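Local coordinates for APL1 (Anopheles gambiae, PDB 3O6N), which probably works with the leucine-rich repeat protein LRIM1, in a heterodimeric complex, to regulate complement-like immunity in the mosquito, at residues 231-235 and 236-240; 300-304 and 305-309; 277-281 and 282-286; 287-291 and 292-296. All coordinates share one frame; numbering follows the deposited sequence.

Contact 1. Residues 231-235 and 236-240. With NAG (2-acetamido-2-deoxy-beta-D-glucopyranose), chain C.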
loop_
_atom_site.group_PDB
_atom_site.type_symbol
_atom_site.label_atom_id
_atom_site.label_comp_id
_atom_site.label_asym_id
_atom_site.label_seq_id
_atom_site.Cartn_x
_atom_site.Cartn_y
_atom_site.Cartn_z
ATOM N N LEU A 231 1.948 5.781 -6.652
ATOM C CA LEU A 231 0.519 5.761 -6.385
ATOM C C LEU A 231 -0.083 4.432 -6.821
ATOM O O LEU A 231 -0.134 4.125 -8.016
ATOM C CB LEU A 231 -0.170 6.923 -7.115
ATOM C CG LEU A 231 -1.690 7.043 -6.970
ATOM C CD1 LEU A 231 -2.091 7.175 -5.500
ATOM C CD2 LEU A 231 -2.213 8.233 -7.782
ATOM N N LYS A 232 -0.533 3.642 -5.851
ATOM C CA LYS A 232 -1.129 2.346 -6.142
ATOM C C LYS A 232 -2.647 2.410 -5.989
ATOM O O LYS A 232 -3.163 2.571 -4.881
ATOM C CB LYS A 232 -0.546 1.269 -5.221
ATOM C CG LYS A 232 0.976 1.296 -5.114
ATOM C CD LYS A 232 1.646 1.145 -6.480
ATOM C CE LYS A 232 1.371 -0.216 -7.107
ATOM N NZ LYS A 232 2.018 -1.337 -6.361
ATOM N N LEU A 233 -3.358 2.287 -7.105
ATOM C CA LEU A 233 -4.816 2.348 -7.097
ATOM C C LEU A 233 -5.460 1.154 -7.797
ATOM O O LEU A 233 -6.631 1.212 -8.180
ATOM C CB LEU A 233 -5.297 3.653 -7.742
ATOM C CG LEU A 233 -5.159 4.901 -6.871
ATOM C CD1 LEU A 233 -5.348 6.163 -7.700
ATOM C CD2 LEU A 233 -6.163 4.840 -5.730
ATOM N N GLN A 234 -4.709 0.072 -7.961
ATOM C CA GLN A 234 -5.251 -1.093 -8.656
ATOM C C GLN A 234 -6.395 -1.702 -7.842
ATOM O O GLN A 234 -6.417 -1.590 -6.620
ATOM C CB GLN A 234 -4.161 -2.136 -8.942
ATOM C CG GLN A 234 -3.599 -2.840 -7.713
ATOM C CD GLN A 234 -2.455 -2.087 -7.045
ATOM O OE1 GLN A 234 -2.267 -0.890 -7.255
ATOM N NE2 GLN A 234 -1.680 -2.802 -6.232
ATOM N N HIS A 235 -7.341 -2.334 -8.528
ATOM C CA HIS A 235 -8.500 -2.941 -7.877
ATOM C C HIS A 235 -9.365 -1.901 -7.171
ATOM O O HIS A 235 -9.511 -1.913 -5.951
ATOM C CB HIS A 235 -8.076 -4.068 -6.922
ATOM C CG HIS A 235 -7.524 -5.268 -7.627
ATOM N ND1 HIS A 235 -8.328 -6.244 -8.174
ATOM C CD2 HIS A 235 -6.248 -5.640 -7.893
ATOM C CE1 HIS A 235 -7.572 -7.173 -8.735
ATOM N NE2 HIS A 235 -6.307 -6.828 -8.580
ATOM N N ASN A 236 -9.923 -0.994 -7.961
ATOM C CA ASN A 236 -10.884 -0.020 -7.471
ATOM C C ASN A 236 -11.993 0.166 -8.500
ATOM O O ASN A 236 -12.211 -0.713 -9.336
ATOM C CB ASN A 236 -10.196 1.297 -7.106
ATOM C CG ASN A 236 -9.565 1.249 -5.716
ATOM O OD1 ASN A 236 -10.272 1.155 -4.722
ATOM N ND2 ASN A 236 -8.237 1.300 -5.648
ATOM N N ASN A 237 -12.695 1.292 -8.446
ATOM C CA ASN A 237 -13.798 1.533 -9.376
ATOM C C ASN A 237 -13.661 2.857 -10.117
ATOM O O ASN A 237 -14.651 3.555 -10.341
ATOM C CB ASN A 237 -15.143 1.466 -8.640
ATOM C CG ASN A 237 -15.402 0.095 -8.022
ATOM O OD1 ASN A 237 -14.891 -0.220 -6.947
ATOM N ND2 ASN A 237 -16.199 -0.723 -8.703
ATOM N N LEU A 238 -12.434 3.191 -10.507
ATOM C CA LEU A 238 -12.162 4.463 -11.174
ATOM C C LEU A 238 -12.674 4.476 -12.610
ATOM O O LEU A 238 -12.532 3.499 -13.338
ATOM C CB LEU A 238 -10.663 4.767 -11.150
ATOM C CG LEU A 238 -10.091 5.002 -9.747
ATOM C CD1 LEU A 238 -8.570 5.018 -9.782
ATOM C CD2 LEU A 238 -10.647 6.293 -9.172
ATOM N N THR A 239 -13.278 5.590 -13.004
ATOM C CA THR A 239 -13.819 5.734 -14.350
ATOM C C THR A 239 -13.189 6.898 -15.105
ATOM O O THR A 239 -13.455 7.089 -16.292
ATOM C CB THR A 239 -15.339 5.948 -14.325
ATOM O OG1 THR A 239 -15.636 7.124 -13.559
ATOM C CG2 THR A 239 -16.033 4.740 -13.708
ATOM N N ASP A 240 -12.366 7.684 -14.417
ATOM C CA ASP A 240 -11.678 8.793 -15.072
ATOM C C ASP A 240 -10.246 8.942 -14.565
ATOM O O ASP A 240 -9.859 8.309 -13.580
ATOM C CB ASP A 240 -12.456 10.103 -14.893
ATOM C CG ASP A 240 -12.225 10.744 -13.540
ATOM O OD1 ASP A 240 -12.132 10.010 -12.531
ATOM O OD2 ASP A 240 -12.124 11.988 -13.489
HETATM C C1 NAG C . -16.395 -1.946 -7.965
HETATM C C2 NAG C . -17.914 -2.095 -7.889
HETATM C C3 NAG C . -18.381 -3.497 -7.502
HETATM C C4 NAG C . -17.553 -4.586 -8.167
HETATM C C5 NAG C . -16.071 -4.289 -7.998
HETATM C C6 NAG C . -15.212 -5.372 -8.643
HETATM C C7 NAG C . -19.320 -0.222 -7.245
HETATM C C8 NAG C . -20.050 0.428 -6.104
HETATM N N2 NAG C . -18.428 -1.151 -6.917
HETATM O O3 NAG C . -19.732 -3.656 -7.877
HETATM O O4 NAG C . -17.862 -5.830 -7.578
HETATM O O5 NAG C . -15.777 -3.046 -8.597
HETATM O O6 NAG C . -15.392 -5.359 -10.042
HETATM O O7 NAG C . -19.556 0.101 -8.409
#
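Asn236 folds back over the turn to close it on Leu233, its ND2 donating to Leu233 O at 3.0 Å in a nearly straight bond (N-H...O 171°). The acceptor lies in the plane of the Asn236 amide, yet the donor stands high above the plane of the Leu233 carbonyl and not on a lone pair. Next to this polar closure, Leu233 CD1 and Leu238 CD1 touch at 4.0 Å, the two side chains crossing at about a right angle. Leu233 CD2 lies 4.1 Å from Asn236 ND2, so the amide has an aliphatic neighbour as well. The positive phi of His235, which turns the chain, and the chi1 of Asn236 (-82°, CG anti to its own carbonyl carbon) together place the Asn236 amide against Leu233. Further out, Ile217 N donates to Asn236 OD1 and Ala212 O accepts from ND2, which satisfies both ends of this buried amide, while Asn258 ND2 gives Leu233 O a second donor. Asn237 starts away from the turn and carries an N-linked glycan through a 1.4 Å bond from ND2 to NAG C1, with Thr239 completing the Asn-X-Thr sequon. Leu231, Leu233, Asn236 and Leu238 together spell LxLxxNxL, the consensus of a leucine-rich repeat.

Contact 2. Residues 300-304 and 305-309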
loop_
_atom_site.group_PDB
_atom_site.type_symbol
_atom_site.label_atom_id
_atom_site.label_comp_id
_atom_site.label_asym_id
_atom_site.label_seq_id
_atom_site.Cartn_x
_atom_site.Cartn_y
_atom_site.Cartn_z
ATOM N N LEU A 300 4.604 0.275 -19.953
ATOM C CA LEU A 300 3.195 0.526 -20.213
ATOM C C LEU A 300 2.465 -0.801 -20.308
ATOM O O LEU A 300 2.710 -1.595 -21.219
ATOM C CB LEU A 300 3.017 1.338 -21.506
ATOM C CG LEU A 300 1.593 1.755 -21.895
ATOM C CD1 LEU A 300 0.907 2.513 -20.765
ATOM C CD2 LEU A 300 1.597 2.590 -23.172
ATOM N N ASP A 301 1.574 -1.045 -19.358
ATOM C CA ASP A 301 0.819 -2.286 -19.338
ATOM C C ASP A 301 -0.619 -2.028 -19.754
ATOM O O ASP A 301 -1.388 -1.418 -19.009
ATOM C CB ASP A 301 0.862 -2.919 -17.946
ATOM C CG ASP A 301 0.258 -4.306 -17.917
ATOM O OD1 ASP A 301 -0.359 -4.706 -18.928
ATOM O OD2 ASP A 301 0.398 -4.992 -16.879
ATOM N N LEU A 302 -0.974 -2.492 -20.948
ATOM C CA LEU A 302 -2.325 -2.332 -21.466
ATOM C C LEU A 302 -3.003 -3.684 -21.661
ATOM O O LEU A 302 -4.008 -3.780 -22.366
ATOM C CB LEU A 302 -2.290 -1.602 -22.812
ATOM C CG LEU A 302 -1.657 -0.208 -22.818
ATOM C CD1 LEU A 302 -1.371 0.241 -24.240
ATOM C CD2 LEU A 302 -2.557 0.785 -22.096
ATOM N N SER A 303 -2.447 -4.724 -21.051
ATOM C CA SER A 303 -2.964 -6.076 -21.245
ATOM C C SER A 303 -4.366 -6.237 -20.667
ATOM O O SER A 303 -4.749 -5.536 -19.732
ATOM C CB SER A 303 -2.006 -7.126 -20.649
ATOM O OG SER A 303 -1.935 -7.022 -19.223
ATOM N N HIS A 304 -5.127 -7.165 -21.235
ATOM C CA HIS A 304 -6.467 -7.479 -20.745
ATOM C C HIS A 304 -7.407 -6.280 -20.797
ATOM O O HIS A 304 -7.971 -5.862 -19.787
ATOM C CB HIS A 304 -6.409 -8.094 -19.340
ATOM C CG HIS A 304 -5.829 -9.472 -19.323
ATOM N ND1 HIS A 304 -4.480 -9.714 -19.163
ATOM C CD2 HIS A 304 -6.410 -10.685 -19.481
ATOM C CE1 HIS A 304 -4.260 -11.014 -19.205
ATOM N NE2 HIS A 304 -5.415 -11.628 -19.398
ATOM N N ASN A 305 -7.558 -5.732 -21.996
ATOM C CA ASN A 305 -8.533 -4.684 -22.248
ATOM C C ASN A 305 -9.315 -5.020 -23.513
ATOM O O ASN A 305 -9.379 -6.184 -23.909
ATOM C CB ASN A 305 -7.855 -3.316 -22.345
ATOM C CG ASN A 305 -7.501 -2.745 -20.975
ATOM O OD1 ASN A 305 -8.381 -2.314 -20.238
ATOM N ND2 ASN A 305 -6.214 -2.745 -20.632
ATOM N N HIS A 306 -9.911 -4.015 -24.147
ATOM C CA HIS A 306 -10.703 -4.246 -25.352
ATOM C C HIS A 306 -10.211 -3.370 -26.493
ATOM O O HIS A 306 -11.001 -2.863 -27.285
ATOM C CB HIS A 306 -12.181 -3.972 -25.073
ATOM C CG HIS A 306 -12.734 -4.774 -23.938
ATOM N ND1 HIS A 306 -13.639 -4.259 -23.034
ATOM C CD2 HIS A 306 -12.508 -6.053 -23.558
ATOM C CE1 HIS A 306 -13.946 -5.188 -22.146
ATOM N NE2 HIS A 306 -13.274 -6.286 -22.442
ATOM N N LEU A 307 -8.897 -3.195 -26.568
ATOM C CA LEU A 307 -8.299 -2.337 -27.579
ATOM C C LEU A 307 -8.369 -2.984 -28.958
ATOM O O LEU A 307 -8.196 -4.188 -29.091
ATOM C CB LEU A 307 -6.850 -2.021 -27.206
ATOM C CG LEU A 307 -6.725 -1.164 -25.937
ATOM C CD1 LEU A 307 -5.286 -1.114 -25.450
ATOM C CD2 LEU A 307 -7.258 0.235 -26.217
ATOM N N LEU A 308 -8.629 -2.170 -29.976
ATOM C CA LEU A 308 -8.752 -2.657 -31.349
ATOM C C LEU A 308 -7.708 -2.025 -32.266
ATOM O O LEU A 308 -7.049 -2.714 -33.042
ATOM C CB LEU A 308 -10.145 -2.344 -31.906
ATOM C CG LEU A 308 -11.374 -2.987 -31.265
ATOM C CD1 LEU A 308 -12.644 -2.327 -31.791
ATOM C CD2 LEU A 308 -11.390 -4.473 -31.539
ATOM N N HIS A 309 -7.573 -0.706 -32.180
ATOM C CA HIS A 309 -6.665 0.028 -33.054
ATOM C C HIS A 309 -5.780 0.957 -32.236
ATOM O O HIS A 309 -6.267 1.903 -31.617
ATOM C CB HIS A 309 -7.458 0.825 -34.088
ATOM C CG HIS A 309 -8.444 -0.002 -34.851
ATOM N ND1 HIS A 309 -8.082 -0.792 -35.920
ATOM C CD2 HIS A 309 -9.776 -0.180 -34.686
ATOM C CE1 HIS A 309 -9.150 -1.417 -36.384
ATOM N NE2 HIS A 309 -10.191 -1.062 -35.652
#
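Polar closure of the turn falls to Asn305, whose ND2 reaches Leu302 O at 3.0 Å with an N-H...O angle of 174°. The amide is turned so that this oxygen lies exactly in its plane, but the approach to the carbonyl is from above, 72° out of the carbonyl plane. Ser303 O is also near ND2, though too badly angled to bond. A second set of hydrogen bonds steadies the entry to the turn: Asp301 OD1 accepts from Ser303 N at 3.0 Å, an Asx turn, and from Ser303 OG at 2.8 Å. With CG anti to the backbone N (chi1 -172°), the Asp301 carboxylate leans along the chain toward both donors, meeting the hydroxyl with its syn lone pair. The apolar contact is a single touch, Leu307 CD1 on Leu302 CB at 4.0 Å. The aromatic contact is the stack of His304 on His327; Ser303 OG lies at the edge of the His304 ring, in its plane. Asn328 then bridges the two segments from outside, giving ND2 to Leu302 O and taking Leu307 N on OD1. An inward asparagine between two buried leucines, following a short strand, is the hallmark turn of the leucine-rich repeat solenoid.

Contact 3. Residues 277-281 and 282-286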
loop_
_atom_site.group_PDB
_atom_site.type_symbol
_atom_site.label_atom_id
_atom_site.label_comp_id
_atom_site.label_asym_id
_atom_site.label_seq_id
_atom_site.Cartn_x
_atom_site.Cartn_y
_atom_site.Cartn_z
ATOM N N LEU A 277 3.463 2.946 -15.968
ATOM C CA LEU A 277 2.027 3.163 -16.028
ATOM C C LEU A 277 1.324 1.840 -16.275
ATOM O O LEU A 277 1.416 1.274 -17.368
ATOM C CB LEU A 277 1.699 4.153 -17.154
ATOM C CG LEU A 277 0.234 4.486 -17.461
ATOM C CD1 LEU A 277 -0.479 5.030 -16.231
ATOM C CD2 LEU A 277 0.149 5.493 -18.612
ATOM N N TYR A 278 0.634 1.341 -15.255
ATOM C CA TYR A 278 -0.067 0.068 -15.363
ATOM C C TYR A 278 -1.563 0.296 -15.506
ATOM O O TYR A 278 -2.175 0.972 -14.679
ATOM C CB TYR A 278 0.232 -0.818 -14.147
ATOM C CG TYR A 278 1.705 -1.060 -13.906
ATOM C CD1 TYR A 278 2.395 -2.054 -14.600
ATOM C CD2 TYR A 278 2.408 -0.307 -12.972
ATOM C CE1 TYR A 278 3.747 -2.284 -14.368
ATOM C CE2 TYR A 278 3.756 -0.528 -12.741
ATOM C CZ TYR A 278 4.418 -1.516 -13.438
ATOM O OH TYR A 278 5.757 -1.727 -13.202
ATOM N N ILE A 279 -2.144 -0.248 -16.574
ATOM C CA ILE A 279 -3.568 -0.083 -16.827
ATOM C C ILE A 279 -4.197 -1.394 -17.307
ATOM O O ILE A 279 -5.112 -1.385 -18.134
ATOM C CB ILE A 279 -3.830 1.019 -17.900
ATOM C CG1 ILE A 279 -2.697 2.048 -17.907
ATOM C CG2 ILE A 279 -5.169 1.695 -17.654
ATOM C CD1 ILE A 279 -2.963 3.259 -18.792
ATOM N N SER A 280 -3.714 -2.523 -16.803
ATOM C CA SER A 280 -4.245 -3.802 -17.268
ATOM C C SER A 280 -5.636 -4.020 -16.696
ATOM O O SER A 280 -6.010 -3.397 -15.702
ATOM C CB SER A 280 -3.332 -4.966 -16.867
ATOM O OG SER A 280 -3.560 -5.343 -15.515
ATOM N N ASN A 281 -6.405 -4.899 -17.329
ATOM C CA ASN A 281 -7.674 -5.329 -16.759
ATOM C C ASN A 281 -8.638 -4.178 -16.471
ATOM O O ASN A 281 -9.280 -4.125 -15.422
ATOM C CB ASN A 281 -7.424 -6.172 -15.494
ATOM C CG ASN A 281 -6.771 -7.511 -15.804
ATOM O OD1 ASN A 281 -7.455 -8.503 -16.049
ATOM N ND2 ASN A 281 -5.442 -7.544 -15.788
ATOM N N ASN A 282 -8.725 -3.248 -17.414
ATOM C CA ASN A 282 -9.767 -2.243 -17.390
ATOM C C ASN A 282 -10.739 -2.565 -18.513
ATOM O O ASN A 282 -10.937 -3.735 -18.848
ATOM C CB ASN A 282 -9.181 -0.832 -17.524
ATOM C CG ASN A 282 -8.694 -0.276 -16.194
ATOM O OD1 ASN A 282 -9.381 0.521 -15.562
ATOM N ND2 ASN A 282 -7.512 -0.709 -15.758
ATOM N N ARG A 283 -11.344 -1.542 -19.099
ATOM C CA ARG A 283 -12.237 -1.759 -20.229
ATOM C C ARG A 283 -11.879 -0.823 -21.373
ATOM O O ARG A 283 -12.756 -0.283 -22.038
ATOM C CB ARG A 283 -13.694 -1.561 -19.807
ATOM C CG ARG A 283 -14.104 -2.410 -18.609
ATOM C CD ARG A 283 -15.614 -2.503 -18.488
ATOM N NE ARG A 283 -16.237 -1.191 -18.336
ATOM C CZ ARG A 283 -16.771 -0.742 -17.203
ATOM N NH1 ARG A 283 -16.769 -1.503 -16.116
ATOM N NH2 ARG A 283 -17.314 0.467 -17.162
ATOM N N LEU A 284 -10.581 -0.646 -21.603
ATOM C CA LEU A 284 -10.114 0.325 -22.581
ATOM C C LEU A 284 -10.514 -0.060 -23.996
ATOM O O LEU A 284 -10.278 -1.184 -24.436
ATOM C CB LEU A 284 -8.598 0.486 -22.516
ATOM C CG LEU A 284 -7.993 0.863 -21.168
ATOM C CD1 LEU A 284 -6.502 1.075 -21.341
ATOM C CD2 LEU A 284 -8.665 2.118 -20.617
ATOM N N VAL A 285 -11.113 0.892 -24.703
ATOM C CA VAL A 285 -11.429 0.715 -26.113
ATOM C C VAL A 285 -10.714 1.768 -26.944
ATOM O O VAL A 285 -10.725 1.713 -28.171
ATOM C CB VAL A 285 -12.945 0.809 -26.382
ATOM C CG1 VAL A 285 -13.677 -0.358 -25.744
ATOM C CG2 VAL A 285 -13.498 2.141 -25.890
ATOM N N ALA A 286 -10.092 2.730 -26.268
ATOM C CA ALA A 286 -9.450 3.847 -26.951
ATOM C C ALA A 286 -8.165 4.265 -26.248
ATOM O O ALA A 286 -8.117 4.356 -25.021
ATOM C CB ALA A 286 -10.402 5.029 -27.043
#
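The carboxamide of Asn282 faces two backbone carbonyls of its own turn and bonds strongly to neither. Its ND2 lies 3.1 Å from Ser280 O and 3.4 Å from Ile279 O, and both hydrogen bonds are weak, with N-H...O angles of 130° and 140°. The better partners of this buried group lie elsewhere: Leu255 O accepts from ND2, and Leu260 N donates to OD1. Asn282 is therefore satisfied chiefly by the neighbouring coil, while the bonds to its own turn are secondary.

The Ile279 carbonyl has its sounder donor in Asn305 ND2, and OD1 of that same side chain takes Leu284 N, tying the two segments from beyond them. At the bend, Asn281 ND2 donates to Ser280 OG at 2.9 Å in a nearly straight bond, with the hydroxyl oxygen lying in the amide plane. Farther along, Arg283 starts away from the turn, and its NH2 forms a salt bridge with Glu261 OE2.

Beneath the polar layer, Ile279 CG2 touches both Leu284 CD1 at 4.0 Å and Asn282 ND2 at 3.9 Å. The Ile279 chi1 of -27° departs from a staggered value, leaving CG2 roughly anti to the backbone N and pointed at these two partners. Ile279 and Leu284 cross at about a right angle, and both also lean on Ile263.

This is the LxIxxNxL form of the leucine-rich repeat turn. Its inward asparagine pairs with a backbone carbonyl and N-H of the neighbouring coil as well as with its own turn, which is consistent with a tie between successive coils.

Contact 4. Residues 287-291 and 292-296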
loop_
_atom_site.group_PDB
_atom_site.type_symbol
_atom_site.label_atom_id
_atom_site.label_comp_id
_atom_site.label_asym_id
_atom_site.label_seq_id
_atom_site.Cartn_x
_atom_site.Cartn_y
_atom_site.Cartn_z
ATOM N N LEU A 287 -7.131 4.533 -27.036
ATOM C CA LEU A 287 -5.843 4.943 -26.497
ATOM C C LEU A 287 -5.197 6.011 -27.367
ATOM O O LEU A 287 -4.924 5.780 -28.544
ATOM C CB LEU A 287 -4.907 3.738 -26.416
ATOM C CG LEU A 287 -3.463 4.051 -26.024
ATOM C CD1 LEU A 287 -3.400 4.469 -24.568
ATOM C CD2 LEU A 287 -2.570 2.841 -26.277
ATOM N N ASN A 288 -4.946 7.180 -26.791
ATOM C CA ASN A 288 -4.205 8.215 -27.500
ATOM C C ASN A 288 -3.101 8.795 -26.634
ATOM O O ASN A 288 -3.342 9.681 -25.815
ATOM C CB ASN A 288 -5.131 9.336 -27.988
ATOM C CG ASN A 288 -4.383 10.423 -28.744
ATOM O OD1 ASN A 288 -3.159 10.523 -28.660
ATOM N ND2 ASN A 288 -5.120 11.249 -29.486
ATOM N N LEU A 289 -1.889 8.287 -26.821
ATOM C CA LEU A 289 -0.709 8.877 -26.210
ATOM C C LEU A 289 0.219 9.411 -27.300
ATOM O O LEU A 289 1.418 9.575 -27.081
ATOM C CB LEU A 289 0.023 7.850 -25.334
ATOM C CG LEU A 289 -0.695 7.437 -24.045
ATOM C CD1 LEU A 289 0.073 6.324 -23.337
ATOM C CD2 LEU A 289 -0.901 8.635 -23.119
ATOM N N TYR A 290 -0.343 9.679 -28.476
ATOM C CA TYR A 290 0.441 10.221 -29.586
ATOM C C TYR A 290 0.262 11.730 -29.770
ATOM O O TYR A 290 1.129 12.391 -30.340
ATOM C CB TYR A 290 0.155 9.479 -30.899
ATOM C CG TYR A 290 -1.309 9.238 -31.198
ATOM C CD1 TYR A 290 -2.048 10.142 -31.955
ATOM C CD2 TYR A 290 -1.947 8.090 -30.741
ATOM C CE1 TYR A 290 -3.385 9.913 -32.236
ATOM C CE2 TYR A 290 -3.279 7.853 -31.014
ATOM C CZ TYR A 290 -3.995 8.767 -31.758
ATOM O OH TYR A 290 -5.324 8.522 -32.022
ATOM N N GLY A 291 -0.853 12.270 -29.290
ATOM C CA GLY A 291 -1.045 13.713 -29.291
ATOM C C GLY A 291 0.097 14.394 -28.557
ATOM O O GLY A 291 0.636 15.407 -29.009
ATOM N N GLN A 292 0.459 13.831 -27.407
ATOM C CA GLN A 292 1.654 14.240 -26.683
ATOM C C GLN A 292 2.162 13.062 -25.862
ATOM O O GLN A 292 1.639 12.774 -24.782
ATOM C CB GLN A 292 1.378 15.445 -25.778
ATOM C CG GLN A 292 2.615 15.961 -25.055
ATOM C CD GLN A 292 2.348 17.224 -24.252
ATOM O OE1 GLN A 292 1.646 18.127 -24.707
ATOM N NE2 GLN A 292 2.905 17.289 -23.046
ATOM N N PRO A 293 3.174 12.358 -26.385
ATOM C CA PRO A 293 3.712 11.195 -25.677
ATOM C C PRO A 293 4.314 11.592 -24.343
ATOM O O PRO A 293 4.655 12.759 -24.131
ATOM C CB PRO A 293 4.806 10.688 -26.616
ATOM C CG PRO A 293 4.392 11.185 -27.978
ATOM C CD PRO A 293 3.770 12.522 -27.721
ATOM N N ILE A 294 4.419 10.616 -23.450
ATOM C CA ILE A 294 5.072 10.808 -22.163
ATOM C C ILE A 294 6.533 10.431 -22.362
ATOM O O ILE A 294 6.864 9.250 -22.469
ATOM C CB ILE A 294 4.428 9.915 -21.086
ATOM C CG1 ILE A 294 2.923 10.184 -21.020
ATOM C CG2 ILE A 294 5.090 10.136 -19.725
ATOM C CD1 ILE A 294 2.135 9.124 -20.298
ATOM N N PRO A 295 7.409 11.443 -22.439
ATOM C CA PRO A 295 8.816 11.290 -22.831
ATOM C C PRO A 295 9.579 10.292 -21.967
ATOM O O PRO A 295 10.402 9.533 -22.480
ATOM C CB PRO A 295 9.391 12.695 -22.623
ATOM C CG PRO A 295 8.223 13.606 -22.707
ATOM C CD PRO A 295 7.069 12.843 -22.136
ATOM N N THR A 296 9.302 10.301 -20.669
ATOM C CA THR A 296 10.059 9.501 -19.712
ATOM C C THR A 296 9.516 8.085 -19.516
ATOM O O THR A 296 10.101 7.300 -18.768
ATOM C CB THR A 296 10.099 10.195 -18.331
ATOM O OG1 THR A 296 8.763 10.533 -17.940
ATOM C CG2 THR A 296 10.929 11.467 -18.391
#
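Leu289 meets Pro293 and Ile294 where a leucine-rich repeat coil leaves the short, weakly bonded strand about 286-288, on a side of the solenoid away from the main run of parallel strands. The flank of the Pro293 ring is laid against the Leu289 carbonyl: Pro293 CG stands 3.5 Å from Leu289 O, and Pro293 CA approaches the same oxygen to 3.1 Å in a CA-H...O contact bent to 127° at the hydrogen. Pro293 N, with no hydrogen to offer, cannot bond to this oxygen, and the CA-H is the group that faces it.

On the inner side, Leu289 and Ile294 approach at a slant and touch by their ends, CD2 of the leucine to CD1 of the isoleucine at 4.2 Å. Gln292 lies between them in sequence but points the other way, its chain extended outward. Helix 314-317 covers this corner, with Gln316 lying against both Leu289 and Pro293 and accepting from Ile294 N through its OE1.

The bend itself is held by Asn288. With CG anti to the backbone N (chi1 -179°), its amide is carried forward along the chain to the N-H groups of the turn, and OD1 accepts in its carbonyl plane from Tyr290 N at 2.9 Å, an Asx turn, and from Gly291 N at 3.0 Å. Tyr290 swings back across that amide, leaving Asn288 OD1 3.2 Å above the plane of its ring and over its centre.

Contacts 1, 2 and 3 are buried variants of one turn, each leaving a strand of the main parallel array, whereas contact 4 is only partly buried and follows strand 286-288, which pairs with 262-264 instead. The first three differ in how the asparagine is held: nearly straight bonds within the turn in contacts 1 and 2, weak ones in contact 3. Contact 4 uses an asparagine before its bend and a proline in it. Contacts 2 and 3 sit on neighbouring strands, bonded through Asp301 O and Ile279 N (2.8 Å). Contact 4 follows contact 3 directly in sequence and packs leucines against contact 2; contact 1 touches none of the others.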